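Long-range contacts in catalase (Corynebacterium glutamicum, PDB 4B7F), which catalyses the breakdown of hydrogen peroxide to water and oxygen at a haem centre, and carries a bound NADPH: residues A[74-79]-A[310-315]; A[203-208]-A[232-237]; A[226-231]-A[273-278]. All coordinates share one frame; numbering follows the deposited sequence.

Interaction 1 (A[74-79]-A[310-315]); sequences HGAFGE and FILNRN
Two successive backbone N-H groups close on the carbonyl oxygen of Phe-77: Asn-313 N donates to Phe-77 O over 3.1 Å, in the carbonyl plane, while Arg-314 N reaches Phe-77 O at 3.0 Å from above that plane. In return Phe-77 N gives a short bond of 2.7 Å to Arg-314 O, which also sits at the edge of the Phe-77 ring. This doubling of residues opposite Phe-77 is a classic beta bulge, set in the antiparallel pairing of strands 73-82 and 305-314 within the beta-barrel of the catalase fold. Beyond it the ladder resumes through the reciprocal bonds of Glu-79 and Ile-311. Between these pairs Gly-78 comes very close, its CA 3.1 Å from Ile-311 O in a CA-H...O contact. Asn-313 has CG lodged between its backbone N and carbonyl carbon (chi1 61°), which turns the amide over Gly-78 and brings ND2 to 3.1 Å from Glu-79 OE2. That oxygen lies in the amide plane of Asn-313, while ND2 meets it from above the carboxylate plane, the two planes being 83° apart. Residues near the N terminus complete these polar ends: Ala-5 N donates to Glu-79 OE2, Ser-4 OG bonds to Asn-313 OD1, and Asp-7 forms a salt bridge with Arg-314. Glu-79 OE1 is held by His-81.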
loop_
_atom_site.group_PDB
_atom_site.type_symbol
_atom_site.label_atom_id
_atom_site.label_comp_id
_atom_site.label_asym_id
_atom_site.label_seq_id
_atom_site.Cartn_x
_atom_site.Cartn_y
_atom_site.Cartn_z
ATOM N N HIS A 74 -9.205 11.973 19.573
ATOM C CA HIS A 74 -9.908 13.158 19.100
ATOM C C HIS A 74 -9.044 14.356 19.466
ATOM O O HIS A 74 -8.136 14.247 20.285
ATOM C CB HIS A 74 -11.256 13.250 19.813
ATOM C CG HIS A 74 -11.136 13.142 21.301
ATOM N ND1 HIS A 74 -11.079 11.931 21.956
ATOM C CD2 HIS A 74 -11.012 14.097 22.253
ATOM C CE1 HIS A 74 -10.945 12.142 23.255
ATOM N NE2 HIS A 74 -10.897 13.448 23.463
ATOM N N GLY A 75 -9.311 15.516 18.885
ATOM C CA GLY A 75 -8.431 16.631 19.169
ATOM C C GLY A 75 -8.980 17.991 18.814
ATOM O O GLY A 75 -10.168 18.150 18.514
ATOM N N ALA A 76 -8.092 18.977 18.843
ATOM C CA ALA A 76 -8.493 20.362 18.677
ATOM C C ALA A 76 -7.266 21.179 18.350
ATOM O O ALA A 76 -6.150 20.651 18.301
ATOM C CB ALA A 76 -9.158 20.869 19.942
ATOM N N PHE A 77 -7.469 22.469 18.107
ATOM C CA PHE A 77 -6.354 23.349 17.808
ATOM C C PHE A 77 -6.431 24.546 18.731
ATOM O O PHE A 77 -7.478 24.811 19.313
ATOM C CB PHE A 77 -6.397 23.788 16.343
ATOM C CG PHE A 77 -6.202 22.652 15.378
ATOM C CD1 PHE A 77 -7.257 21.807 15.061
ATOM C CD2 PHE A 77 -4.953 22.405 14.826
ATOM C CE1 PHE A 77 -7.082 20.741 14.190
ATOM C CE2 PHE A 77 -4.758 21.343 13.954
ATOM C CZ PHE A 77 -5.827 20.504 13.636
ATOM N N GLY A 78 -5.324 25.254 18.896
ATOM C CA GLY A 78 -5.333 26.357 19.842
ATOM C C GLY A 78 -4.070 27.178 19.789
ATOM O O GLY A 78 -3.484 27.367 18.721
ATOM N N GLU A 79 -3.649 27.683 20.946
ATOM C CA GLU A 79 -2.547 28.637 21.001
ATOM C C GLU A 79 -1.702 28.432 22.250
ATOM O O GLU A 79 -2.243 28.254 23.357
ATOM C CB GLU A 79 -3.090 30.078 21.013
ATOM C CG GLU A 79 -4.082 30.390 19.907
ATOM C CD GLU A 79 -4.749 31.738 20.072
ATOM O OE1 GLU A 79 -4.393 32.481 21.013
ATOM O OE2 GLU A 79 -5.635 32.050 19.252
ATOM N N PHE A 310 -1.430 27.111 27.592
ATOM C CA PHE A 310 -2.009 26.927 26.267
ATOM C C PHE A 310 -3.524 26.769 26.354
ATOM O O PHE A 310 -4.057 26.339 27.376
ATOM C CB PHE A 310 -1.321 25.795 25.466
ATOM C CG PHE A 310 -1.631 24.394 25.947
ATOM C CD1 PHE A 310 -2.816 23.762 25.592
ATOM C CD2 PHE A 310 -0.700 23.685 26.692
ATOM C CE1 PHE A 310 -3.078 22.466 26.008
ATOM C CE2 PHE A 310 -0.958 22.386 27.109
ATOM C CZ PHE A 310 -2.150 21.782 26.768
ATOM N N ILE A 311 -4.215 27.138 25.284
ATOM C CA ILE A 311 -5.668 27.107 25.280
ATOM C C ILE A 311 -6.145 26.432 23.998
ATOM O O ILE A 311 -5.546 26.620 22.943
ATOM C CB ILE A 311 -6.214 28.544 25.386
ATOM C CG1 ILE A 311 -7.741 28.577 25.326
ATOM C CG2 ILE A 311 -5.612 29.411 24.298
ATOM C CD1 ILE A 311 -8.319 29.976 25.627
ATOM N N LEU A 312 -7.189 25.613 24.101
ATOM C CA LEU A 312 -7.807 25.010 22.923
ATOM C C LEU A 312 -9.040 25.817 22.532
ATOM O O LEU A 312 -10.038 25.825 23.266
ATOM C CB LEU A 312 -8.204 23.566 23.211
ATOM C CG LEU A 312 -7.097 22.695 23.810
ATOM C CD1 LEU A 312 -7.594 21.263 23.925
ATOM C CD2 LEU A 312 -5.827 22.762 22.958
ATOM N N ASN A 313 -8.978 26.485 21.380
ATOM C CA ASN A 313 -10.059 27.376 20.966
ATOM C C ASN A 313 -10.591 27.136 19.556
ATOM O O ASN A 313 -11.366 27.949 19.033
ATOM C CB ASN A 313 -9.652 28.853 21.124
ATOM C CG ASN A 313 -8.451 29.238 20.265
ATOM O OD1 ASN A 313 -7.944 28.439 19.470
ATOM N ND2 ASN A 313 -7.991 30.479 20.421
ATOM N N ARG A 314 -10.179 26.033 18.932
ATOM C CA ARG A 314 -10.635 25.731 17.579
ATOM C C ARG A 314 -10.853 24.234 17.350
ATOM O O ARG A 314 -9.930 23.426 17.525
ATOM C CB ARG A 314 -9.652 26.314 16.546
ATOM C CG ARG A 314 -9.854 25.807 15.101
ATOM C CD ARG A 314 -11.063 26.437 14.394
ATOM N NE ARG A 314 -10.904 27.883 14.257
ATOM C CZ ARG A 314 -11.622 28.785 14.923
ATOM N NH1 ARG A 314 -12.574 28.392 15.760
ATOM N NH2 ARG A 314 -11.400 30.077 14.738
ATOM N N ASN A 315 -12.081 23.868 16.976
ATOM C CA ASN A 315 -12.380 22.494 16.585
ATOM C C ASN A 315 -11.822 22.235 15.186
ATOM O O ASN A 315 -11.697 23.166 14.388
ATOM C CB ASN A 315 -13.891 22.229 16.591
ATOM C CG ASN A 315 -14.430 21.899 17.979
ATOM O OD1 ASN A 315 -15.541 22.307 18.357
ATOM N ND2 ASN A 315 -13.647 21.155 18.742
#

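Interaction 2 (A[203-208]-A[232-237]); sequences SRHQDG and TRQGWD
Hydrogen bonds gather first on Arg-204 O, which takes Thr-232 OG1 at 2.8 Å, nearly in line with the carbonyl, and the Gln-234 amide at an N-H...O angle of 174°. Gln-234 bends at chi2 (70°) to bring NE2 to that oxygen, leaving OE1 to Ile-270 N. The Asp-207 carboxylate divides its two oxygens: OD1 receives Thr-232 N at 2.9 Å, whereas OD2 takes a weak bond from Trp-236 NE1 at 2.9 Å and a salt bridge from Lys-231. Asp-237 N also donates to His-205 O, and the ND1 of His-205 is hydrogen-bonded to Thr-202 OG1. Thr-232 OG1 accepts from Gln-234 N two residues on, an ST turn that starts the loop where strand 223-232 leaves the catalase barrel on its way to helix 241-250; the partner loop 203-208 leads into strand 208-209.

Contacts around the rings form the second group. The backbone of Gln-206 and Asp-207 lies across one face of the Trp-236 indole: Gln-206 CA stands 3.7 Å from the centroid of its six-membered ring, 9° off the normal, with Asp-207 N above the same face. Trp-236 also makes a cation-pi contact with Arg-197, and its side chain lies about 5 Å from the bound NADPH. At the His-205 imidazole, Gln-234 CB covers a face while Gly-235 O approaches at the edge. The His-205 side chain runs alongside that of Asp-237, their CB atoms 3.7 Å apart.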
loop_
_atom_site.group_PDB
_atom_site.type_symbol
_atom_site.label_atom_id
_atom_site.label_comp_id
_atom_site.label_asym_id
_atom_site.label_seq_id
_atom_site.Cartn_x
_atom_site.Cartn_y
_atom_site.Cartn_z
ATOM N N SER A 203 -11.298 14.915 28.589
ATOM C CA SER A 203 -9.938 15.214 28.178
ATOM C C SER A 203 -9.486 16.517 28.825
ATOM O O SER A 203 -8.282 16.772 28.950
ATOM C CB SER A 203 -9.850 15.320 26.649
ATOM O OG SER A 203 -10.174 14.078 26.038
ATOM N N ARG A 204 -10.459 17.327 29.246
ATOM C CA ARG A 204 -10.190 18.651 29.801
ATOM C C ARG A 204 -9.817 18.564 31.281
ATOM O O ARG A 204 -9.109 19.427 31.811
ATOM C CB ARG A 204 -11.416 19.561 29.627
ATOM C CG ARG A 204 -11.856 19.773 28.172
ATOM C CD ARG A 204 -13.124 20.620 28.072
ATOM N NE ARG A 204 -14.279 19.951 28.674
ATOM C CZ ARG A 204 -15.033 20.480 29.631
ATOM N NH1 ARG A 204 -14.773 21.707 30.074
ATOM N NH2 ARG A 204 -16.057 19.798 30.126
ATOM N N HIS A 205 -10.283 17.511 31.942
ATOM C CA HIS A 205 -10.088 17.382 33.388
ATOM C C HIS A 205 -8.987 16.384 33.744
ATOM O O HIS A 205 -9.194 15.463 34.549
ATOM C CB HIS A 205 -11.412 17.030 34.083
ATOM C CG HIS A 205 -12.473 18.073 33.917
ATOM N ND1 HIS A 205 -13.299 18.133 32.811
ATOM C CD2 HIS A 205 -12.831 19.116 34.707
ATOM C CE1 HIS A 205 -14.119 19.161 32.930
ATOM N NE2 HIS A 205 -13.859 19.774 34.072
ATOM N N GLN A 206 -7.821 16.581 33.133
ATOM C CA GLN A 206 -6.634 15.774 33.409
ATOM C C GLN A 206 -5.404 16.620 33.132
ATOM O O GLN A 206 -5.449 17.532 32.297
ATOM C CB GLN A 206 -6.604 14.535 32.506
ATOM C CG GLN A 206 -6.367 14.872 31.024
ATOM C CD GLN A 206 -6.579 13.681 30.101
ATOM O OE1 GLN A 206 -6.680 12.530 30.548
ATOM N NE2 GLN A 206 -6.656 13.956 28.805
ATOM N N ASP A 207 -4.309 16.334 33.830
ATOM C CA ASP A 207 -3.019 16.929 33.493
ATOM C C ASP A 207 -2.408 16.211 32.295
ATOM O O ASP A 207 -2.768 15.064 31.992
ATOM C CB ASP A 207 -2.022 16.771 34.640
ATOM C CG ASP A 207 -2.325 17.662 35.838
ATOM O OD1 ASP A 207 -3.003 18.705 35.686
ATOM O OD2 ASP A 207 -1.841 17.303 36.939
ATOM N N GLY A 208 -1.449 16.867 31.647
ATOM C CA GLY A 208 -0.610 16.207 30.659
ATOM C C GLY A 208 0.836 16.267 31.111
ATOM O O GLY A 208 1.201 17.135 31.914
ATOM N N THR A 232 -3.871 21.137 34.448
ATOM C CA THR A 232 -5.187 21.530 33.965
ATOM C C THR A 232 -5.835 22.608 34.837
ATOM O O THR A 232 -5.915 22.478 36.061
ATOM C CB THR A 232 -6.136 20.330 33.850
ATOM O OG1 THR A 232 -7.462 20.806 33.592
ATOM C CG2 THR A 232 -6.132 19.519 35.148
ATOM N N ARG A 233 -6.294 23.676 34.201
ATOM C CA ARG A 233 -7.024 24.698 34.935
ATOM C C ARG A 233 -8.451 24.261 35.223
ATOM O O ARG A 233 -9.136 24.869 36.046
ATOM C CB ARG A 233 -7.012 26.025 34.189
ATOM C CG ARG A 233 -5.712 26.763 34.318
ATOM C CD ARG A 233 -5.935 28.252 34.162
ATOM N NE ARG A 233 -4.692 28.932 33.832
ATOM C CZ ARG A 233 -4.627 30.117 33.239
ATOM N NH1 ARG A 233 -5.742 30.759 32.917
ATOM N NH2 ARG A 233 -3.447 30.656 32.970
ATOM N N GLN A 234 -8.898 23.200 34.559
ATOM C CA GLN A 234 -10.233 22.652 34.815
ATOM C C GLN A 234 -10.219 21.756 36.059
ATOM O O GLN A 234 -11.255 21.531 36.698
ATOM C CB GLN A 234 -10.745 21.878 33.589
ATOM C CG GLN A 234 -11.059 22.774 32.389
ATOM C CD GLN A 234 -9.814 23.368 31.756
ATOM O OE1 GLN A 234 -9.693 24.593 31.615
ATOM N NE2 GLN A 234 -8.883 22.501 31.357
ATOM N N GLY A 235 -9.035 21.259 36.399
ATOM C CA GLY A 235 -8.866 20.389 37.554
ATOM C C GLY A 235 -9.075 18.929 37.196
ATOM O O GLY A 235 -9.846 18.612 36.283
ATOM N N TRP A 236 -8.396 18.033 37.906
ATOM C CA TRP A 236 -8.647 16.608 37.737
ATOM C C TRP A 236 -10.082 16.328 38.165
ATOM O O TRP A 236 -10.558 16.877 39.160
ATOM C CB TRP A 236 -7.691 15.780 38.604
ATOM C CG TRP A 236 -6.337 15.530 37.995
ATOM C CD1 TRP A 236 -5.179 16.214 38.252
ATOM C CD2 TRP A 236 -5.997 14.510 37.045
ATOM N NE1 TRP A 236 -4.144 15.680 37.522
ATOM C CE2 TRP A 236 -4.619 14.635 36.770
ATOM C CE3 TRP A 236 -6.724 13.496 36.406
ATOM C CZ2 TRP A 236 -3.953 13.792 35.878
ATOM C CZ3 TRP A 236 -6.060 12.659 35.521
ATOM C CH2 TRP A 236 -4.688 12.811 35.267
ATOM N N ASP A 237 -10.781 15.485 37.414
ATOM C CA ASP A 237 -12.129 15.087 37.794
ATOM C C ASP A 237 -12.305 13.697 37.213
ATOM O O ASP A 237 -12.160 13.515 36.000
ATOM C CB ASP A 237 -13.166 16.054 37.218
ATOM C CG ASP A 237 -14.531 15.930 37.892
ATOM O OD1 ASP A 237 -14.706 15.020 38.730
ATOM O OD2 ASP A 237 -15.431 16.743 37.576
#

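Interaction 3 (A[226-231]-A[273-278]); sequences VKYHFK and VKVQIM. With NDP (NADPH dihydro-nicotinamide-adenine-dinucleotide phosphate), chain F.
Val-275 CG1 is a methyl bump set against the CD1-CE1 side of the Tyr-228 ring, 3.7 Å from CD1, and apolar pairs continue the row on either side. Toward one end Val-273 CG1 sits at the edge of the Phe-230 ring, 4.0 Å from its CE1; toward the other, Val-226 CG1 lies alongside Ile-277 CG1. Within each pair the side chains point the same way, so two aromatic rings and four branched aliphatic residues make one continuous apolar face. This is the inward side of two neighbouring strands of the catalase barrel, 223-232 and 270-279, and the side chain of Phe-230 lies about 9 Å from the haem. Ile-139 of strand 135-142 fits against both Tyr-228 and Phe-230, while the Tyr-228 hydroxyl reaches Tyr-137 and Trp-216.

The other face carries the polar side chains of Lys-227, His-229, Lys-274 and Gln-276. Gln-276, extended beyond CG, rises beside His-229 and places OE1 3.0 Å from His-229 NE2. The bond lies close to the imidazole plane yet meets the amide oxygen from above, with ring and amide planes 86° apart. Lys-227 flanks this pair, its CB 3.7 Å from Gln-276 OE1 and its NZ bonded to Ser-211 O. The aliphatic parts of Lys-231 and Lys-274 cross at about a right angle.

The NADPH carboxamide oxygen O7N lies 3.2 Å from His-229 CE1. Because His-229 NE2 donates to Gln-276, itself held by the carbonyls of Tyr-302 and Trp-297, the imidazole's rotation is probably restrained, and its C-H edge, which may be somewhat polarised, faces O7N.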
loop_
_atom_site.group_PDB
_atom_site.type_symbol
_atom_site.label_atom_id
_atom_site.label_comp_id
_atom_site.label_asym_id
_atom_site.label_seq_id
_atom_site.Cartn_x
_atom_site.Cartn_y
_atom_site.Cartn_z
ATOM N N VAL A 226 15.075 18.581 31.704
ATOM C CA VAL A 226 13.745 19.092 32.024
ATOM C C VAL A 226 12.679 18.017 31.925
ATOM O O VAL A 226 12.849 17.031 31.209
ATOM C CB VAL A 226 13.337 20.285 31.110
ATOM C CG1 VAL A 226 14.363 21.406 31.195
ATOM C CG2 VAL A 226 13.173 19.834 29.657
ATOM N N LYS A 227 11.589 18.213 32.662
ATOM C CA LYS A 227 10.373 17.427 32.488
ATOM C C LYS A 227 9.212 18.393 32.330
ATOM O O LYS A 227 9.108 19.372 33.076
ATOM C CB LYS A 227 10.120 16.489 33.682
ATOM C CG LYS A 227 11.009 15.237 33.694
ATOM C CD LYS A 227 10.552 14.244 34.742
ATOM C CE LYS A 227 11.480 13.032 34.820
ATOM N NZ LYS A 227 11.444 12.174 33.591
ATOM N N TYR A 228 8.345 18.123 31.357
ATOM C CA TYR A 228 7.186 18.968 31.106
ATOM C C TYR A 228 5.962 18.542 31.912
ATOM O O TYR A 228 5.638 17.351 31.989
ATOM C CB TYR A 228 6.809 18.924 29.627
ATOM C CG TYR A 228 7.810 19.532 28.682
ATOM C CD1 TYR A 228 7.899 20.911 28.518
ATOM C CD2 TYR A 228 8.630 18.726 27.902
ATOM C CE1 TYR A 228 8.803 21.472 27.614
ATOM C CE2 TYR A 228 9.525 19.276 27.010
ATOM C CZ TYR A 228 9.610 20.648 26.871
ATOM O OH TYR A 228 10.512 21.190 25.981
ATOM N N HIS A 229 5.268 19.505 32.500
ATOM C CA HIS A 229 3.997 19.306 33.162
ATOM C C HIS A 229 2.956 20.299 32.664
ATOM O O HIS A 229 3.189 21.507 32.698
ATOM C CB HIS A 229 4.110 19.510 34.663
ATOM C CG HIS A 229 5.069 18.590 35.340
ATOM N ND1 HIS A 229 4.697 17.663 36.184
ATOM C CD2 HIS A 229 6.411 18.491 35.231
ATOM C CE1 HIS A 229 5.749 17.009 36.581
ATOM N NE2 HIS A 229 6.791 17.518 35.997
ATOM N N PHE A 230 1.828 19.781 32.212
ATOM C CA PHE A 230 0.740 20.608 31.710
ATOM C C PHE A 230 -0.410 20.493 32.697
ATOM O O PHE A 230 -1.125 19.485 32.728
ATOM C CB PHE A 230 0.319 20.138 30.306
ATOM C CG PHE A 230 1.481 19.971 29.352
ATOM C CD1 PHE A 230 2.243 21.069 28.972
ATOM C CD2 PHE A 230 1.813 18.724 28.847
ATOM C CE1 PHE A 230 3.323 20.926 28.106
ATOM C CE2 PHE A 230 2.889 18.573 27.966
ATOM C CZ PHE A 230 3.644 19.671 27.601
ATOM N N LYS A 231 -0.564 21.513 33.537
ATOM C CA LYS A 231 -1.473 21.408 34.676
ATOM C C LYS A 231 -2.842 21.971 34.327
ATOM O O LYS A 231 -2.968 23.139 33.938
ATOM C CB LYS A 231 -0.874 22.126 35.883
ATOM C CG LYS A 231 0.577 21.755 36.137
ATOM C CD LYS A 231 0.712 20.310 36.576
ATOM C CE LYS A 231 -0.021 20.061 37.894
ATOM N NZ LYS A 231 0.131 18.649 38.351
ATOM N N VAL A 273 1.533 25.643 31.426
ATOM C CA VAL A 273 2.755 24.946 31.042
ATOM C C VAL A 273 3.855 25.205 32.070
ATOM O O VAL A 273 4.203 26.359 32.348
ATOM C CB VAL A 273 3.238 25.403 29.654
ATOM C CG1 VAL A 273 4.458 24.624 29.255
ATOM C CG2 VAL A 273 2.129 25.222 28.610
ATOM N N LYS A 274 4.388 24.140 32.656
ATOM C CA LYS A 274 5.458 24.287 33.637
ATOM C C LYS A 274 6.507 23.229 33.358
ATOM O O LYS A 274 6.222 22.241 32.670
ATOM C CB LYS A 274 4.914 24.117 35.065
ATOM C CG LYS A 274 3.653 24.917 35.370
ATOM C CD LYS A 274 3.241 24.778 36.836
ATOM C CE LYS A 274 1.949 25.533 37.137
ATOM N NZ LYS A 274 2.077 26.992 36.901
ATOM N N VAL A 275 7.713 23.426 33.894
ATOM C CA VAL A 275 8.776 22.420 33.810
ATOM C C VAL A 275 9.453 22.179 35.157
ATOM O O VAL A 275 9.462 23.056 36.026
ATOM C CB VAL A 275 9.893 22.832 32.817
ATOM C CG1 VAL A 275 9.460 22.585 31.363
ATOM C CG2 VAL A 275 10.283 24.289 33.035
ATOM N N GLN A 276 10.010 20.987 35.328
ATOM C CA GLN A 276 10.989 20.754 36.384
ATOM C C GLN A 276 12.311 20.956 35.699
ATOM O O GLN A 276 12.456 20.575 34.535
ATOM C CB GLN A 276 10.902 19.322 36.912
ATOM C CG GLN A 276 9.615 19.019 37.665
ATOM C CD GLN A 276 9.534 17.576 38.138
ATOM O OE1 GLN A 276 9.326 16.663 37.339
ATOM N NE2 GLN A 276 9.700 17.364 39.450
ATOM N N ILE A 277 13.272 21.572 36.387
ATOM C CA ILE A 277 14.575 21.785 35.779
ATOM C C ILE A 277 15.684 21.243 36.660
ATOM O O ILE A 277 15.908 21.731 37.768
ATOM C CB ILE A 277 14.816 23.267 35.448
ATOM C CG1 ILE A 277 13.714 23.780 34.517
ATOM C CG2 ILE A 277 16.195 23.460 34.819
ATOM C CD1 ILE A 277 13.757 25.270 34.277
ATOM N N MET A 278 16.366 20.219 36.165
ATOM C CA MET A 278 17.476 19.614 36.890
ATOM C C MET A 278 18.778 20.031 36.234
ATOM O O MET A 278 18.990 19.761 35.052
ATOM C CB MET A 278 17.354 18.084 36.888
ATOM C CG MET A 278 18.575 17.352 37.444
ATOM S SD MET A 278 18.486 15.543 37.365
ATOM C CE MET A 278 17.088 15.204 38.437
HETATM P PA NDP F . 4.404 15.588 45.762
HETATM O O1A NDP F . 3.634 15.646 47.030
HETATM O O2A NDP F . 5.239 16.800 45.560
HETATM O O5B NDP F . 3.304 15.382 44.606
HETATM C C5B NDP F . 2.584 14.171 44.548
HETATM C C4B NDP F . 1.853 14.184 43.217
HETATM O O4B NDP F . 0.921 13.113 43.137
HETATM C C3B NDP F . 1.097 15.498 43.030
HETATM O O3B NDP F . 1.343 16.034 41.746
HETATM C C2B NDP F . -0.351 15.069 43.136
HETATM O O2B NDP F . -1.246 15.900 42.431
HETATM C C1B NDP F . -0.288 13.635 42.625
HETATM N N9A NDP F . -1.496 12.860 42.969
HETATM C C8A NDP F . -2.444 13.147 43.923
HETATM N N7A NDP F . -3.396 12.183 43.886
HETATM C C5A NDP F . -3.062 11.282 42.920
HETATM C C6A NDP F . -3.671 10.111 42.461
HETATM N N6A NDP F . -4.944 9.854 42.762
HETATM N N1A NDP F . -3.072 9.396 41.443
HETATM C C2A NDP F . -1.886 9.842 40.891
HETATM N N3A NDP F . -1.287 11.003 41.344
HETATM C C4A NDP F . -1.872 11.708 42.342
HETATM O O3 NDP F . 5.250 14.210 45.757
HETATM P PN NDP F . 6.420 13.821 44.702
HETATM O O1N NDP F . 6.492 14.800 43.588
HETATM O O2N NDP F . 7.646 13.463 45.458
HETATM O O5D NDP F . 5.879 12.407 44.157
HETATM C C5D NDP F . 5.173 11.538 45.018
HETATM C C4D NDP F . 4.398 10.526 44.183
HETATM O O4D NDP F . 3.377 11.175 43.436
HETATM C C3D NDP F . 5.304 9.846 43.166
HETATM O O3D NDP F . 5.878 8.646 43.663
HETATM C C2D NDP F . 4.390 9.606 41.974
HETATM O O2D NDP F . 3.845 8.319 42.064
HETATM C C1D NDP F . 3.247 10.596 42.142
HETATM N N1N NDP F . 3.285 11.645 41.103
HETATM C C2N NDP F . 4.467 12.288 40.856
HETATM C C3N NDP F . 4.557 13.374 39.992
HETATM C C7N NDP F . 5.901 14.011 39.779
HETATM O O7N NDP F . 6.226 14.496 38.504
HETATM N N7N NDP F . 6.764 14.095 40.795
HETATM C C4N NDP F . 3.339 13.916 39.270
HETATM C C5N NDP F . 2.097 13.136 39.610
HETATM C C6N NDP F . 2.126 12.055 40.494
HETATM P P2B NDP F . -1.957 17.154 43.176
HETATM O O1X NDP F . -2.743 16.676 44.384
HETATM O O2X NDP F . -0.924 18.169 43.601
HETATM O O3X NDP F . -2.922 17.772 42.188
#

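From the N terminus, segment 74-79 comes first, and its partner 310-315 follows only after 230 intervening residues, so interaction 1 closes the longest loop and encloses both other contacts. Within it, segment 203-208 is followed by 226-231, then 232-237 and finally 273-278: interactions 2 and 3 therefore cross, their segments alternating, and 226-231 runs directly into 232-237. Interactions 1 and 3 belong to one antiparallel sheet, joined through neighbouring strands 270-279 and 305-314, where Phe-310 packs on Val-273 and Phe-230. Interaction 2 ties the loops at the strand ends to both: Ser-203 OG probably hydrogen-bonds His-74 NE2, and Gly-208 O probably accepts from Phe-230 N.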